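Local atomic coordinates of putative glycosyl hydrolase (PDB entry 4QHZ), a protein that probably hydrolyses glycosidic substrates, as a putative glycosyl hydrolase, and binds magnesium. Residues C[76-81]-C[235-240]. Numbering follows the deposited sequence.
Sequences DGVFTV and PISFRN
Phe79 and Phe238 form a hydrogen-bonded pair where strand 78-80 runs antiparallel to strand 237-245, in the larger sheet of a concanavalin-like beta fold, and illustrate how cross-strand neighbours on one face of a sheet pack against each other. Phe79 N donates to Phe238 O (2.9 Å), and Phe238 N returns a shorter bond to Phe79 O (2.7 Å). On the same face of the sheet, CB of Phe238 sits over the ring of Phe79, 3.7 Å from its centroid, in a CH-pi contact. The Phe79 CG lies between the backbone N and the carbonyl carbon (chi1 67°), which starts the ring back toward its partner. The planes lie within 24° of parallel, but the offset between the rings is large enough that CB of Phe238, rather than its ring, covers the face of Phe79. Val81 CG2 touches the Phe238 ring at its edge, 3.8 Å from CE2. Across the opposite face, Thr80 OG1 shares a 2.7 Å hydrogen bond with Ser237 OG. An alanine in place of Phe79 would probably uncover CB of Phe238 and open a gap beside Phe54, whose ring meets that of Phe79 edge-to-face. Ser119 of the magnesium site packs against Phe238 from strand 119-123, while His75 NE2 is hydrogen-bonded to Thr80 OG1.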
loop_
_atom_site.group_PDB
_atom_site.type_symbol
_atom_site.label_atom_id
_atom_site.label_comp_id
_atom_site.label_asym_id
_atom_site.label_seq_id
_atom_site.Cartn_x
_atom_site.Cartn_y
_atom_site.Cartn_z
ATOM N N ASP C 76 24.983 2.188 36.046
ATOM C CA ASP C 76 24.332 3.494 36.132
ATOM C C ASP C 76 23.013 3.571 35.366
ATOM O O ASP C 76 22.674 4.623 34.827
ATOM C CB ASP C 76 25.281 4.585 35.612
ATOM C CG ASP C 76 26.624 4.556 36.301
ATOM O OD1 ASP C 76 26.661 4.777 37.529
ATOM O OD2 ASP C 76 27.639 4.299 35.620
ATOM N N GLY C 77 22.275 2.466 35.317
ATOM C CA GLY C 77 20.983 2.435 34.638
ATOM C C GLY C 77 21.050 2.378 33.123
ATOM O O GLY C 77 20.036 2.543 32.459
ATOM N N VAL C 78 22.242 2.176 32.570
ATOM C CA VAL C 78 22.421 2.043 31.126
ATOM C C VAL C 78 23.224 0.782 30.856
ATOM O O VAL C 78 23.751 0.173 31.783
ATOM C CB VAL C 78 23.148 3.262 30.501
ATOM C CG1 VAL C 78 22.527 4.572 30.964
ATOM C CG2 VAL C 78 24.637 3.267 30.836
ATOM N N PHE C 79 23.316 0.380 29.595
ATOM C CA PHE C 79 24.325 -0.610 29.229
ATOM C C PHE C 79 25.145 -0.121 28.041
ATOM O O PHE C 79 24.659 0.617 27.187
ATOM C CB PHE C 79 23.725 -2.015 29.003
ATOM C CG PHE C 79 22.809 -2.140 27.812
ATOM C CD1 PHE C 79 21.452 -1.858 27.930
ATOM C CD2 PHE C 79 23.282 -2.631 26.603
ATOM C CE1 PHE C 79 20.592 -2.013 26.853
ATOM C CE2 PHE C 79 22.432 -2.789 25.520
ATOM C CZ PHE C 79 21.084 -2.483 25.643
ATOM N N THR C 80 26.407 -0.531 28.026
ATOM C CA THR C 80 27.383 -0.006 27.104
ATOM C C THR C 80 27.953 -1.147 26.273
ATOM O O THR C 80 28.277 -2.208 26.798
ATOM C CB THR C 80 28.509 0.712 27.872
ATOM O OG1 THR C 80 27.940 1.719 28.713
ATOM C CG2 THR C 80 29.503 1.365 26.915
ATOM N N VAL C 81 28.076 -0.905 24.971
ATOM C CA VAL C 81 28.618 -1.879 24.043
ATOM C C VAL C 81 30.038 -2.277 24.447
ATOM O O VAL C 81 30.855 -1.421 24.779
ATOM C CB VAL C 81 28.656 -1.320 22.600
ATOM C CG1 VAL C 81 29.273 -2.329 21.640
ATOM C CG2 VAL C 81 27.263 -0.934 22.127
ATOM N N PRO C 235 32.540 3.282 22.769
ATOM C CA PRO C 235 31.271 2.568 22.600
ATOM C C PRO C 235 30.066 3.397 22.996
ATOM O O PRO C 235 30.157 4.204 23.918
ATOM C CB PRO C 235 31.415 1.360 23.530
ATOM C CG PRO C 235 32.395 1.789 24.567
ATOM C CD PRO C 235 33.328 2.757 23.900
ATOM N N ILE C 236 28.940 3.203 22.311
ATOM C CA ILE C 236 27.723 3.918 22.689
ATOM C C ILE C 236 27.001 3.183 23.824
ATOM O O ILE C 236 27.264 2.008 24.092
ATOM C CB ILE C 236 26.769 4.161 21.495
ATOM C CG1 ILE C 236 26.123 2.875 21.012
ATOM C CG2 ILE C 236 27.493 4.850 20.340
ATOM C CD1 ILE C 236 24.889 3.145 20.180
ATOM N N SER C 237 26.103 3.892 24.496
ATOM C CA SER C 237 25.318 3.310 25.580
ATOM C C SER C 237 23.826 3.314 25.247
ATOM O O SER C 237 23.356 4.151 24.479
ATOM C CB SER C 237 25.575 4.069 26.883
ATOM O OG SER C 237 26.891 3.825 27.348
ATOM N N PHE C 238 23.095 2.378 25.845
ATOM C CA PHE C 238 21.670 2.216 25.619
ATOM C C PHE C 238 20.883 2.287 26.930
ATOM O O PHE C 238 21.410 1.959 27.992
ATOM C CB PHE C 238 21.396 0.862 24.976
ATOM C CG PHE C 238 21.916 0.727 23.569
ATOM C CD1 PHE C 238 21.150 1.141 22.495
ATOM C CD2 PHE C 238 23.151 0.156 23.327
ATOM C CE1 PHE C 238 21.614 1.009 21.203
ATOM C CE2 PHE C 238 23.624 0.023 22.041
ATOM C CZ PHE C 238 22.855 0.450 20.973
ATOM N N ARG C 239 19.620 2.699 26.845
ATOM C CA ARG C 239 18.704 2.632 27.977
ATOM C C ARG C 239 17.263 2.581 27.495
ATOM O O ARG C 239 16.983 2.800 26.317
ATOM C CB ARG C 239 18.876 3.831 28.902
ATOM C CG ARG C 239 18.253 5.104 28.354
ATOM C CD ARG C 239 18.426 6.300 29.275
ATOM N NE ARG C 239 17.659 7.444 28.783
ATOM C CZ ARG C 239 17.612 8.633 29.370
ATOM N NH1 ARG C 239 18.293 8.855 30.483
ATOM N NH2 ARG C 239 16.877 9.603 28.841
ATOM N N ASN C 240 16.357 2.283 28.423
ATOM C CA ASN C 240 14.913 2.313 28.183
ATOM C C ASN C 240 14.502 1.620 26.877
ATOM O O ASN C 240 14.031 2.262 25.938
ATOM C CB ASN C 240 14.401 3.752 28.206
ATOM C CG ASN C 240 12.879 3.837 28.184
ATOM O OD1 ASN C 240 12.183 2.879 28.527
ATOM N ND2 ASN C 240 12.358 4.985 27.784
#